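Local coordinates for protein coenzyme A transferase (Yersinia pestis, PDB 3QLI) that probably transfers coenzyme A between acyl-CoA thioesters and carboxylic acids such as acetate, at residues L42-F47 against L70-F75; A49-L54 against I177-R182; L135-G140 against S166-R171; A173-V178 against E198-V203. All coordinates share one frame; numbering follows the deposited sequence.

Contact 1 (L42-F47 against L70-F75)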
loop_
_atom_site.group_PDB
_atom_site.type_symbol
_atom_site.label_atom_id
_atom_site.label_comp_id
_atom_site.label_asym_id
_atom_site.label_seq_id
_atom_site.Cartn_x
_atom_site.Cartn_y
_atom_site.Cartn_z
ATOM N N LEU A 42 23.511 -15.723 -2.161
ATOM C CA LEU A 42 23.894 -15.501 -0.776
ATOM C C LEU A 42 23.131 -14.318 -0.202
ATOM O O LEU A 42 22.835 -13.358 -0.910
ATOM C CB LEU A 42 25.400 -15.248 -0.682
ATOM C CG LEU A 42 25.949 -15.029 0.737
ATOM C CD1 LEU A 42 27.168 -15.867 0.999
ATOM C CD2 LEU A 42 26.262 -13.573 0.943
ATOM N N SER A 43 22.813 -14.383 1.088
ATOM C CA SER A 43 22.251 -13.225 1.774
ATOM C C SER A 43 22.956 -13.090 3.117
ATOM O O SER A 43 23.696 -13.985 3.532
ATOM C CB SER A 43 20.733 -13.372 1.957
ATOM O OG SER A 43 20.148 -12.194 2.517
ATOM N N MET A 44 22.747 -11.967 3.782
ATOM C CA MET A 44 23.410 -11.703 5.046
ATOM C C MET A 44 22.505 -10.823 5.893
ATOM O O MET A 44 21.509 -10.301 5.404
ATOM C CB MET A 44 24.730 -10.977 4.806
ATOM C CG MET A 44 24.562 -9.704 3.977
ATOM S SD MET A 44 26.150 -8.906 3.632
ATOM C CE MET A 44 25.652 -7.637 2.462
ATOM N N GLY A 45 22.869 -10.663 7.162
ATOM C CA GLY A 45 22.116 -9.823 8.064
ATOM C C GLY A 45 22.186 -8.361 7.679
ATOM O O GLY A 45 22.967 -7.959 6.809
ATOM N N MET A 46 21.382 -7.540 8.344
ATOM C CA MET A 46 21.332 -6.106 8.065
ATOM C C MET A 46 22.263 -5.254 8.926
ATOM O O MET A 46 22.364 -5.467 10.131
ATOM C CB MET A 46 19.907 -5.576 8.263
ATOM C CG MET A 46 18.830 -6.273 7.458
ATOM S SD MET A 46 17.189 -5.662 7.895
ATOM C CE MET A 46 17.266 -3.991 7.261
ATOM N N PHE A 47 22.945 -4.295 8.305
ATOM C CA PHE A 47 23.795 -3.363 9.049
ATOM C C PHE A 47 24.891 -4.006 9.898
ATOM O O PHE A 47 25.785 -4.673 9.389
ATOM C CB PHE A 47 22.960 -2.388 9.886
ATOM C CG PHE A 47 23.678 -1.107 10.206
ATOM C CD1 PHE A 47 24.142 -0.286 9.192
ATOM C CD2 PHE A 47 23.902 -0.731 11.518
ATOM C CE1 PHE A 47 24.811 0.888 9.481
ATOM C CE2 PHE A 47 24.569 0.442 11.813
ATOM C CZ PHE A 47 25.023 1.252 10.794
ATOM N N LEU A 70 28.245 -14.781 -8.202
ATOM C CA LEU A 70 27.610 -14.879 -6.890
ATOM C C LEU A 70 26.688 -13.688 -6.674
ATOM O O LEU A 70 27.133 -12.542 -6.612
ATOM C CB LEU A 70 28.660 -14.942 -5.772
ATOM C CG LEU A 70 28.086 -15.091 -4.352
ATOM C CD1 LEU A 70 27.434 -16.459 -4.172
ATOM C CD2 LEU A 70 29.184 -14.888 -3.309
ATOM N N ARG A 71 25.397 -13.960 -6.570
ATOM C CA ARG A 71 24.439 -12.891 -6.335
ATOM C C ARG A 71 24.299 -12.722 -4.834
ATOM O O ARG A 71 24.125 -13.705 -4.115
ATOM C CB ARG A 71 23.088 -13.249 -6.928
ATOM C CG ARG A 71 23.044 -13.274 -8.441
ATOM C CD ARG A 71 21.604 -13.439 -8.900
ATOM N NE ARG A 71 21.488 -13.445 -10.354
ATOM C CZ ARG A 71 20.329 -13.468 -11.000
ATOM N NH1 ARG A 71 19.189 -13.492 -10.317
ATOM N NH2 ARG A 71 20.310 -13.469 -12.328
ATOM N N VAL A 72 24.378 -11.483 -4.353
ATOM C CA VAL A 72 24.156 -11.223 -2.938
ATOM C C VAL A 72 22.916 -10.362 -2.788
ATOM O O VAL A 72 22.871 -9.213 -3.276
ATOM C CB VAL A 72 25.374 -10.537 -2.277
ATOM C CG1 VAL A 72 25.089 -10.246 -0.786
ATOM C CG2 VAL A 72 26.620 -11.407 -2.442
ATOM N N TYR A 73 21.903 -10.932 -2.129
ATOM C CA TYR A 73 20.624 -10.273 -1.893
ATOM C C TYR A 73 20.605 -9.752 -0.447
ATOM O O TYR A 73 20.808 -10.519 0.491
ATOM C CB TYR A 73 19.483 -11.270 -2.083
ATOM C CG TYR A 73 19.237 -11.716 -3.508
ATOM C CD1 TYR A 73 18.235 -11.125 -4.276
ATOM C CD2 TYR A 73 19.979 -12.759 -4.080
ATOM C CE1 TYR A 73 17.980 -11.553 -5.590
ATOM C CE2 TYR A 73 19.738 -13.182 -5.392
ATOM C CZ TYR A 73 18.741 -12.573 -6.143
ATOM O OH TYR A 73 18.488 -12.998 -7.446
ATOM N N TYR A 74 20.345 -8.460 -0.252
ATOM C CA TYR A 74 20.525 -7.888 1.082
ATOM C C TYR A 74 19.848 -6.527 1.235
ATOM O O TYR A 74 19.522 -5.883 0.233
ATOM C CB TYR A 74 22.029 -7.740 1.369
ATOM C CG TYR A 74 22.667 -6.707 0.471
ATOM C CD1 TYR A 74 22.913 -5.419 0.926
ATOM C CD2 TYR A 74 22.986 -7.009 -0.846
ATOM C CE1 TYR A 74 23.472 -4.462 0.093
ATOM C CE2 TYR A 74 23.546 -6.051 -1.696
ATOM C CZ TYR A 74 23.781 -4.784 -1.221
ATOM O OH TYR A 74 24.323 -3.828 -2.062
ATOM N N PHE A 75 19.704 -6.095 2.489
ATOM C CA PHE A 75 19.102 -4.817 2.871
ATOM C C PHE A 75 20.006 -4.085 3.869
ATOM O O PHE A 75 20.790 -4.715 4.574
ATOM C CB PHE A 75 17.782 -5.053 3.609
ATOM C CG PHE A 75 16.632 -5.455 2.734
ATOM C CD1 PHE A 75 15.744 -4.508 2.258
ATOM C CD2 PHE A 75 16.408 -6.786 2.432
ATOM C CE1 PHE A 75 14.672 -4.876 1.473
ATOM C CE2 PHE A 75 15.337 -7.160 1.646
ATOM C CZ PHE A 75 14.467 -6.204 1.167
#
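Leu42 and Val72 pair side by side on neighbouring parallel strands, the two strands of a beta-alpha-beta unit (strand 41-44, helix 52-63, strand 70-74) in the Rossmann-like N-terminal half of the transferase. The axes of 42-44 and 70-74 approach to 4.7 Å. Leu42 grips the partner strand through both its backbone N and its backbone O: N donates to Arg71 O at 2.9 Å and 178°, and O accepts from Tyr73 N. Above this frame the packing is dense. Leu42 CG stands anti to the backbone N, and Leu42 CD2 lies 3.9 Å from Val72 CG1. Met44, its chain extended beyond CG, runs alongside Tyr74 and brings CE 3.7 Å from Tyr74 CG, approaching the ring obliquely. The Tyr74 hydroxyl continues to Glu105 and Ser98.

The other end is looser. After Met44 the chain leaves the strand; Met46 CE lies 3.8 Å from Phe75 CB, and Met46 CG also nears Phe75 O. Met46 also touches Glu76, a residue of the CoA site. The solvent side belongs to Arg71, which is partly exposed and sends NH1 to the Tyr73 hydroxyl, in the guanidinium plane, and into a salt bridge with Glu428 of the second subunit. On the opposite face from Leu42, Ser43 OG donates to Tyr73 O at 2.7 Å, tilted 23° from the carbonyl plane.

Contact 2 (A49-L54 against I177-R182)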
loop_
_atom_site.group_PDB
_atom_site.type_symbol
_atom_site.label_atom_id
_atom_site.label_comp_id
_atom_site.label_asym_id
_atom_site.label_seq_id
_atom_site.Cartn_x
_atom_site.Cartn_y
_atom_site.Cartn_z
ATOM N N ALA A 49 24.723 -6.382 11.647
ATOM C CA ALA A 49 24.603 -7.827 11.474
ATOM C C ALA A 49 25.576 -8.396 10.426
ATOM O O ALA A 49 25.933 -9.569 10.491
ATOM C CB ALA A 49 23.170 -8.210 11.143
ATOM N N GLU A 50 25.984 -7.583 9.451
ATOM C CA GLU A 50 26.898 -8.064 8.413
ATOM C C GLU A 50 28.159 -8.568 9.110
ATOM O O GLU A 50 28.684 -7.905 10.001
ATOM C CB GLU A 50 27.233 -6.941 7.426
ATOM C CG GLU A 50 26.015 -6.326 6.736
ATOM C CD GLU A 50 26.366 -5.153 5.832
ATOM O OE1 GLU A 50 27.459 -4.575 5.992
ATOM O OE2 GLU A 50 25.542 -4.805 4.962
ATOM N N PRO A 51 28.644 -9.742 8.710
ATOM C CA PRO A 51 29.793 -10.351 9.398
ATOM C C PRO A 51 31.157 -10.013 8.761
ATOM O O PRO A 51 31.468 -10.519 7.689
ATOM C CB PRO A 51 29.486 -11.854 9.309
ATOM C CG PRO A 51 28.713 -11.990 8.037
ATOM C CD PRO A 51 27.949 -10.699 7.832
ATOM N N PRO A 52 31.960 -9.161 9.422
ATOM C CA PRO A 52 33.177 -8.634 8.786
ATOM C C PRO A 52 34.226 -9.675 8.425
ATOM O O PRO A 52 34.843 -9.534 7.376
ATOM C CB PRO A 52 33.743 -7.658 9.834
ATOM C CG PRO A 52 33.086 -8.063 11.140
ATOM C CD PRO A 52 31.706 -8.518 10.726
ATOM N N ALA A 53 34.437 -10.687 9.251
ATOM C CA ALA A 53 35.481 -11.661 8.935
ATOM C C ALA A 53 35.066 -12.567 7.774
ATOM O O ALA A 53 35.874 -12.885 6.887
ATOM C CB ALA A 53 35.857 -12.481 10.172
ATOM N N LEU A 54 33.800 -12.970 7.774
ATOM C CA LEU A 54 33.260 -13.804 6.699
ATOM C C LEU A 54 33.230 -13.019 5.395
ATOM O O LEU A 54 33.571 -13.550 4.343
ATOM C CB LEU A 54 31.849 -14.316 7.048
ATOM C CG LEU A 54 31.784 -15.349 8.178
ATOM C CD1 LEU A 54 30.327 -15.671 8.563
ATOM C CD2 LEU A 54 32.527 -16.638 7.793
ATOM N N ILE A 177 25.924 -19.862 8.110
ATOM C CA ILE A 177 27.270 -19.686 8.655
ATOM C C ILE A 177 27.247 -18.518 9.625
ATOM O O ILE A 177 26.829 -17.418 9.251
ATOM C CB ILE A 177 28.277 -19.333 7.539
ATOM C CG1 ILE A 177 28.169 -20.340 6.390
ATOM C CG2 ILE A 177 29.704 -19.242 8.103
ATOM C CD1 ILE A 177 29.103 -20.031 5.218
ATOM N N VAL A 178 27.685 -18.735 10.867
ATOM C CA VAL A 178 27.660 -17.644 11.844
ATOM C C VAL A 178 29.051 -17.118 12.182
ATOM O O VAL A 178 30.045 -17.844 12.133
ATOM C CB VAL A 178 26.954 -18.047 13.151
ATOM C CG1 VAL A 178 25.559 -18.582 12.858
ATOM C CG2 VAL A 178 27.783 -19.069 13.903
ATOM N N GLU A 179 29.097 -15.839 12.523
ATOM C CA GLU A 179 30.300 -15.213 13.030
ATOM C C GLU A 179 30.011 -14.776 14.461
ATOM O O GLU A 179 29.269 -13.816 14.698
ATOM C CB GLU A 179 30.675 -14.020 12.152
ATOM C CG GLU A 179 31.894 -13.232 12.636
ATOM C CD GLU A 179 32.508 -12.406 11.517
ATOM O OE1 GLU A 179 32.431 -12.854 10.348
ATOM O OE2 GLU A 179 33.067 -11.318 11.795
ATOM N N VAL A 180 30.575 -15.518 15.407
ATOM C CA VAL A 180 30.404 -15.258 16.824
ATOM C C VAL A 180 31.183 -14.003 17.208
ATOM O O VAL A 180 32.352 -13.833 16.836
ATOM C CB VAL A 180 30.886 -16.471 17.669
ATOM C CG1 VAL A 180 31.054 -16.089 19.157
ATOM C CG2 VAL A 180 29.935 -17.653 17.502
ATOM N N ASN A 181 30.528 -13.119 17.946
ATOM C CA ASN A 181 31.138 -11.860 18.356
ATOM C C ASN A 181 30.630 -11.503 19.737
ATOM O O ASN A 181 29.433 -11.289 19.914
ATOM C CB ASN A 181 30.761 -10.763 17.355
ATOM C CG ASN A 181 31.424 -9.443 17.653
ATOM O OD1 ASN A 181 32.116 -9.297 18.659
ATOM N ND2 ASN A 181 31.231 -8.473 16.775
ATOM N N ARG A 182 31.521 -11.438 20.724
ATOM C CA ARG A 182 31.075 -11.169 22.093
ATOM C C ARG A 182 30.494 -9.764 22.216
ATOM O O ARG A 182 29.801 -9.451 23.187
ATOM C CB ARG A 182 32.202 -11.397 23.111
ATOM C CG ARG A 182 33.370 -10.456 22.948
ATOM C CD ARG A 182 34.376 -10.577 24.100
ATOM N NE ARG A 182 35.218 -9.385 24.158
ATOM C CZ ARG A 182 36.426 -9.288 23.608
ATOM N NH1 ARG A 182 36.959 -10.328 22.975
ATOM N NH2 ARG A 182 37.108 -8.151 23.704
#
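The carboxylate of Glu179 meets the backbone N-H groups of Ala53 and Leu54 in the first turn of helix 52-63. The chi1 of Glu179, 177°, sets CG anti to the backbone N, and the chain stays extended beyond CG. The carboxylate lies at the helix start. Glu179 OE2 accepts from Ala53 N at 3.0 Å through its syn lone pair, and Glu179 OE1 accepts from Leu54 N at 2.9 Å, met on the syn side but 18° out of the carboxylate plane. Two successive backbone N-H groups thus fix the rotation of the carboxylate, with a further bond to OE2 from Asn205 ND2.

Pro51 occupies the N-cap position and Glu179 supplies acceptors to the N-terminal turn from a distant strand. The helix is the crossover between strands 41-44 and 70-74 of a parallel Rossmann-like sheet, and Glu179 lies on strand 175-180 of that same sheet. Lying at the amino end of the helix dipole, the carboxylate would be expected to be stabilised in its charged form.

Carbon packs around the charged group. Pro52 CD lies 3.3 Å from Glu179 OE2, and Pro51 CB comes equally near Glu179 OE1, while Ala53 CB sits beside both oxygens. Leu54 runs past Glu179 in the opposite direction; its CG, placed anti to the carbonyl carbon, is 3.4 Å from Glu179 OE1. Beyond it, Leu54 CD1 meets Ile177 CG2 at 3.7 Å, the two side chains crossing obliquely, and Leu54 CD2 approaches the same methyl at 3.9 Å.

Contact 3 (L135-G140 against S166-R171)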
loop_
_atom_site.group_PDB
_atom_site.type_symbol
_atom_site.label_atom_id
_atom_site.label_comp_id
_atom_site.label_asym_id
_atom_site.label_seq_id
_atom_site.Cartn_x
_atom_site.Cartn_y
_atom_site.Cartn_z
ATOM N N LEU A 135 12.820 -13.762 -0.071
ATOM C CA LEU A 135 14.158 -14.349 -0.095
ATOM C C LEU A 135 14.115 -15.880 -0.045
ATOM O O LEU A 135 14.841 -16.572 -0.768
ATOM C CB LEU A 135 15.001 -13.799 1.065
ATOM C CG LEU A 135 15.424 -12.347 0.854
ATOM C CD1 LEU A 135 15.841 -11.686 2.171
ATOM C CD2 LEU A 135 16.555 -12.276 -0.181
ATOM N N ALA A 136 13.250 -16.409 0.807
ATOM C CA ALA A 136 13.229 -17.843 1.056
ATOM C C ALA A 136 12.575 -18.590 -0.095
ATOM O O ALA A 136 12.940 -19.732 -0.397
ATOM C CB ALA A 136 12.502 -18.139 2.355
ATOM N N GLU A 137 11.608 -17.947 -0.739
ATOM C CA GLU A 137 10.725 -18.668 -1.654
ATOM C C GLU A 137 10.889 -18.274 -3.123
ATOM O O GLU A 137 11.271 -19.101 -3.926
ATOM C CB GLU A 137 9.261 -18.576 -1.199
ATOM C CG GLU A 137 9.018 -19.365 0.090
ATOM C CD GLU A 137 7.606 -19.236 0.641
ATOM O OE1 GLU A 137 6.671 -18.885 -0.114
ATOM O OE2 GLU A 137 7.436 -19.491 1.851
ATOM N N GLU A 138 10.609 -17.026 -3.485
ATOM C CA GLU A 138 10.751 -16.655 -4.892
ATOM C C GLU A 138 12.204 -16.654 -5.331
ATOM O O GLU A 138 12.534 -17.133 -6.412
ATOM C CB GLU A 138 10.119 -15.296 -5.189
ATOM C CG GLU A 138 8.617 -15.377 -5.496
ATOM C CD GLU A 138 7.785 -15.194 -4.249
ATOM O OE1 GLU A 138 8.333 -15.356 -3.130
ATOM O OE2 GLU A 138 6.585 -14.894 -4.379
ATOM N N ILE A 139 13.074 -16.121 -4.486
ATOM C CA ILE A 139 14.482 -15.999 -4.846
ATOM C C ILE A 139 15.260 -17.253 -4.485
ATOM O O ILE A 139 15.905 -17.870 -5.344
ATOM C CB ILE A 139 15.106 -14.769 -4.168
ATOM C CG1 ILE A 139 14.450 -13.488 -4.713
ATOM C CG2 ILE A 139 16.628 -14.771 -4.355
ATOM C CD1 ILE A 139 14.714 -12.238 -3.858
ATOM N N GLY A 140 15.205 -17.628 -3.212
ATOM C CA GLY A 140 15.891 -18.818 -2.748
ATOM C C GLY A 140 17.307 -18.457 -2.342
ATOM O O GLY A 140 18.035 -17.829 -3.102
ATOM N N SER A 166 16.171 -12.061 8.694
ATOM C CA SER A 166 17.275 -12.922 9.107
ATOM C C SER A 166 16.834 -14.169 9.864
ATOM O O SER A 166 17.367 -15.252 9.644
ATOM C CB SER A 166 18.284 -12.130 9.946
ATOM O OG SER A 166 18.954 -11.160 9.163
ATOM N N SER A 167 15.864 -14.020 10.755
ATOM C CA SER A 167 15.388 -15.172 11.529
ATOM C C SER A 167 14.737 -16.254 10.662
ATOM O O SER A 167 14.772 -17.442 11.001
ATOM C CB SER A 167 14.437 -14.728 12.655
ATOM O OG SER A 167 13.283 -14.097 12.124
ATOM N N ARG A 168 14.138 -15.852 9.548
ATOM C CA ARG A 168 13.611 -16.823 8.584
ATOM C C ARG A 168 14.713 -17.434 7.705
ATOM O O ARG A 168 14.779 -18.656 7.516
ATOM C CB ARG A 168 12.567 -16.157 7.677
ATOM C CG ARG A 168 12.148 -16.991 6.456
ATOM C CD ARG A 168 11.379 -18.234 6.861
ATOM N NE ARG A 168 10.977 -19.050 5.706
ATOM C CZ ARG A 168 9.895 -18.830 4.963
ATOM N NH1 ARG A 168 9.092 -17.804 5.228
ATOM N NH2 ARG A 168 9.625 -19.633 3.938
ATOM N N ILE A 169 15.573 -16.584 7.158
ATOM C CA ILE A 169 16.527 -17.057 6.160
ATOM C C ILE A 169 17.628 -17.892 6.810
ATOM O O ILE A 169 18.194 -18.767 6.161
ATOM C CB ILE A 169 17.134 -15.913 5.335
ATOM C CG1 ILE A 169 16.017 -15.103 4.670
ATOM C CG2 ILE A 169 18.106 -16.475 4.277
ATOM C CD1 ILE A 169 15.006 -15.978 3.909
ATOM N N ALA A 170 17.921 -17.630 8.087
ATOM C CA ALA A 170 18.889 -18.452 8.832
ATOM C C ALA A 170 18.442 -19.905 8.845
ATOM O O ALA A 170 19.264 -20.830 8.847
ATOM C CB ALA A 170 19.066 -17.933 10.263
ATOM N N ARG A 171 17.128 -20.093 8.843
ATOM C CA ARG A 171 16.526 -21.419 8.867
ATOM C C ARG A 171 16.227 -21.940 7.463
ATOM O O ARG A 171 16.400 -23.127 7.192
ATOM C CB ARG A 171 15.255 -21.414 9.730
ATOM C CG ARG A 171 15.558 -21.070 11.195
ATOM C CD ARG A 171 14.338 -20.682 11.983
ATOM N NE ARG A 171 14.610 -20.730 13.421
ATOM C CZ ARG A 171 15.163 -19.745 14.130
ATOM N NH1 ARG A 171 15.529 -18.597 13.545
ATOM N NH2 ARG A 171 15.350 -19.914 15.437
HETATM O O HOH W 1 6.266 -17.669 3.980
#
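Ala136 and Ile169 mark the closest backbone approach of two helical segments, with CA atoms 6.1 Å apart, although the axes of 135-139 and 166-171 stay 10.3 Å apart and their directions differ by 64°. Ile169 fills this junction with its end methyl: CD1 lies 3.6 Å from Leu135 CB and 3.7 Å from Ala136 CB, so one branch bridges two successive residues of the first helix. Ala136 CB also sits over one face of the Arg168 guanidinium, 3.4 Å above the plane and offset toward the rim.

At the exposed margin, Arg168 and Glu137 cross at about a right angle. In Arg168 a chi2 of 67° turns CD; NH2, at the chain's end, donates at 3.0 Å to the anti lone pair of Glu137 OE2, which lies in the guanidinium plane. A water bridges the same pair, donating to Glu137 OE2 and accepting from Arg168 NH1. Arg168 NE bonds to Ser172 OG, so NE, NH1 and NH2 each have a partner. Ile169 also packs on Phe144 of strand 143-148, and Leu135 on Tyr73 of strand 70-74: two helices packed against the same parallel sheet at a steep mutual angle, as in an alpha/beta Rossmann-like fold.

Contact 4 (A173-V178 against E198-V203)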
loop_
_atom_site.group_PDB
_atom_site.type_symbol
_atom_site.label_atom_id
_atom_site.label_comp_id
_atom_site.label_asym_id
_atom_site.label_seq_id
_atom_site.Cartn_x
_atom_site.Cartn_y
_atom_site.Cartn_z
ATOM N N ALA A 173 17.761 -20.907 4.496
ATOM C CA ALA A 173 18.940 -21.034 3.624
ATOM C C ALA A 173 19.472 -22.456 3.689
ATOM O O ALA A 173 19.369 -23.127 4.721
ATOM C CB ALA A 173 20.026 -20.041 4.026
ATOM N N ARG A 174 20.046 -22.933 2.592
ATOM C CA ARG A 174 20.533 -24.303 2.575
ATOM C C ARG A 174 21.774 -24.512 3.450
ATOM O O ARG A 174 22.026 -25.627 3.929
ATOM C CB ARG A 174 20.719 -24.772 1.124
ATOM C CG ARG A 174 19.358 -24.907 0.436
ATOM C CD ARG A 174 19.457 -25.329 -1.018
ATOM N NE ARG A 174 19.476 -24.191 -1.932
ATOM C CZ ARG A 174 18.389 -23.558 -2.355
ATOM N NH1 ARG A 174 17.195 -23.936 -1.925
ATOM N NH2 ARG A 174 18.498 -22.543 -3.201
ATOM N N ARG A 175 22.530 -23.433 3.668
ATOM C CA ARG A 175 23.613 -23.400 4.664
ATOM C C ARG A 175 23.564 -22.084 5.467
ATOM O O ARG A 175 23.303 -21.012 4.919
ATOM C CB ARG A 175 24.998 -23.550 4.004
ATOM C CG ARG A 175 25.238 -24.881 3.300
ATOM C CD ARG A 175 25.343 -26.040 4.298
ATOM N NE ARG A 175 25.868 -27.255 3.667
ATOM C CZ ARG A 175 25.919 -28.444 4.257
ATOM N NH1 ARG A 175 25.471 -28.594 5.500
ATOM N NH2 ARG A 175 26.426 -29.487 3.606
ATOM N N PHE A 176 23.826 -22.183 6.766
ATOM C CA PHE A 176 23.844 -21.023 7.648
ATOM C C PHE A 176 25.203 -20.955 8.335
ATOM O O PHE A 176 25.595 -21.892 9.039
ATOM C CB PHE A 176 22.721 -21.144 8.679
ATOM C CG PHE A 176 22.650 -20.005 9.659
ATOM C CD1 PHE A 176 22.910 -18.698 9.258
ATOM C CD2 PHE A 176 22.300 -20.242 10.982
ATOM C CE1 PHE A 176 22.821 -17.642 10.161
ATOM C CE2 PHE A 176 22.220 -19.187 11.895
ATOM C CZ PHE A 176 22.473 -17.892 11.481
ATOM N N ILE A 177 25.924 -19.862 8.110
ATOM C CA ILE A 177 27.270 -19.686 8.655
ATOM C C ILE A 177 27.247 -18.518 9.625
ATOM O O ILE A 177 26.829 -17.418 9.251
ATOM C CB ILE A 177 28.277 -19.333 7.539
ATOM C CG1 ILE A 177 28.169 -20.340 6.390
ATOM C CG2 ILE A 177 29.704 -19.242 8.103
ATOM C CD1 ILE A 177 29.103 -20.031 5.218
ATOM N N VAL A 178 27.685 -18.735 10.867
ATOM C CA VAL A 178 27.660 -17.644 11.844
ATOM C C VAL A 178 29.051 -17.118 12.182
ATOM O O VAL A 178 30.045 -17.844 12.133
ATOM C CB VAL A 178 26.954 -18.047 13.151
ATOM C CG1 VAL A 178 25.559 -18.582 12.858
ATOM C CG2 VAL A 178 27.783 -19.069 13.903
ATOM N N GLU A 198 21.354 -26.169 14.127
ATOM C CA GLU A 198 20.839 -25.509 12.931
ATOM C C GLU A 198 21.901 -24.668 12.227
ATOM O O GLU A 198 21.605 -23.984 11.259
ATOM C CB GLU A 198 19.679 -24.581 13.298
ATOM C CG GLU A 198 18.322 -25.182 13.059
ATOM C CD GLU A 198 17.861 -26.049 14.206
ATOM O OE1 GLU A 198 17.504 -25.479 15.259
ATOM O OE2 GLU A 198 17.846 -27.293 14.054
ATOM N N VAL A 199 23.125 -24.713 12.741
ATOM C CA VAL A 199 24.223 -23.906 12.243
ATOM C C VAL A 199 25.188 -24.833 11.497
ATOM O O VAL A 199 25.494 -25.929 11.964
ATOM C CB VAL A 199 24.931 -23.201 13.419
ATOM C CG1 VAL A 199 26.219 -22.523 12.973
ATOM C CG2 VAL A 199 23.967 -22.192 14.092
ATOM N N ASP A 200 25.649 -24.418 10.322
ATOM C CA ASP A 200 26.486 -25.308 9.533
ATOM C C ASP A 200 27.963 -25.084 9.783
ATOM O O ASP A 200 28.767 -26.020 9.701
ATOM C CB ASP A 200 26.155 -25.188 8.050
ATOM C CG ASP A 200 24.780 -25.718 7.733
ATOM O OD1 ASP A 200 24.613 -26.955 7.670
ATOM O OD2 ASP A 200 23.863 -24.893 7.562
ATOM N N ALA A 201 28.328 -23.847 10.086
ATOM C CA ALA A 201 29.724 -23.534 10.366
ATOM C C ALA A 201 29.832 -22.287 11.215
ATOM O O ALA A 201 28.961 -21.408 11.162
ATOM C CB ALA A 201 30.511 -23.368 9.067
ATOM N N ILE A 202 30.916 -22.211 11.983
ATOM C CA ILE A 202 31.136 -21.135 12.942
ATOM C C ILE A 202 32.532 -20.536 12.807
ATOM O O ILE A 202 33.522 -21.270 12.720
ATOM C CB ILE A 202 31.031 -21.679 14.378
ATOM C CG1 ILE A 202 29.682 -22.379 14.580
ATOM C CG2 ILE A 202 31.281 -20.559 15.400
ATOM C CD1 ILE A 202 29.660 -23.333 15.787
ATOM N N VAL A 203 32.614 -19.210 12.779
ATOM C CA VAL A 203 33.897 -18.533 12.966
ATOM C C VAL A 203 33.732 -17.571 14.128
ATOM O O VAL A 203 32.601 -17.263 14.520
ATOM C CB VAL A 203 34.367 -17.770 11.701
ATOM C CG1 VAL A 203 34.428 -18.714 10.502
ATOM C CG2 VAL A 203 33.449 -16.567 11.401
#
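Arg175 and Asp200 cross at about a right angle, their guanidinium and carboxylate planes 81° apart. Arg175 bends at chi2, and its NH1 reaches Asp200 OD1 at 2.9 Å. OD1 lies in the guanidinium plane, yet the donor stands above the carboxylate plane, 52° out of it. The other oxygen turns to the backbone, as Phe176 N donates to Asp200 OD2 at 2.8 Å on its anti side. Asp200 N in return donates to Phe176 O, so Asp200 clasps one residue of the neighbouring strand from both ends. This salt bridge lies at the exposed margin of the contact.

Inward, the side chains are apolar. Phe176 CD2 lies 4.0 Å from Val199 CG2, which approaches at a slant to the ring; Glu198 O lies near the plane of the ring, at its edge. Val178 CG1, of the same strand as Phe176, sits over one face of that ring near its rim, and the Val178 side chain meets Val199 at about a right angle. The Val178 and Ile202 side chains lie side by side, Val178 CG2 3.9 Å from Ile202 CG1.

Farther along, Val178 N to Ala201 O and Val203 N to Val178 O, both 3.0 Å, carry the regular pairing. The 18° between the strand directions fits adjacent parallel strands at the border of a parallel Rossmann-like sheet, where 201-204 is the outermost strand within the chain.

Contacts 1, 2 and 4 all reach one parallel sheet, ordered 94-98, 70-74, 41-44, 143-148, 175-180, 201-204: contact 1 pairs two strands on one side of 143-148, contact 4 two on the other. Contact 2 joins these halves through the helix following strand 41-44, and its centre lies 13 Å from that of contact 1 and 11 Å from that of contact 4. Leu54 CD2 touches Val203 CG2 at 3.7 Å. Contact 3 packs against contact 1, with Tyr73 CB 3.6 Å from Leu135 CD2. Contact 1 lies nearest the CoA site: the side chain of Met46 is about 6 Å from that of Glu264, which binds CoA covalently, whereas contact 4 lies away from it.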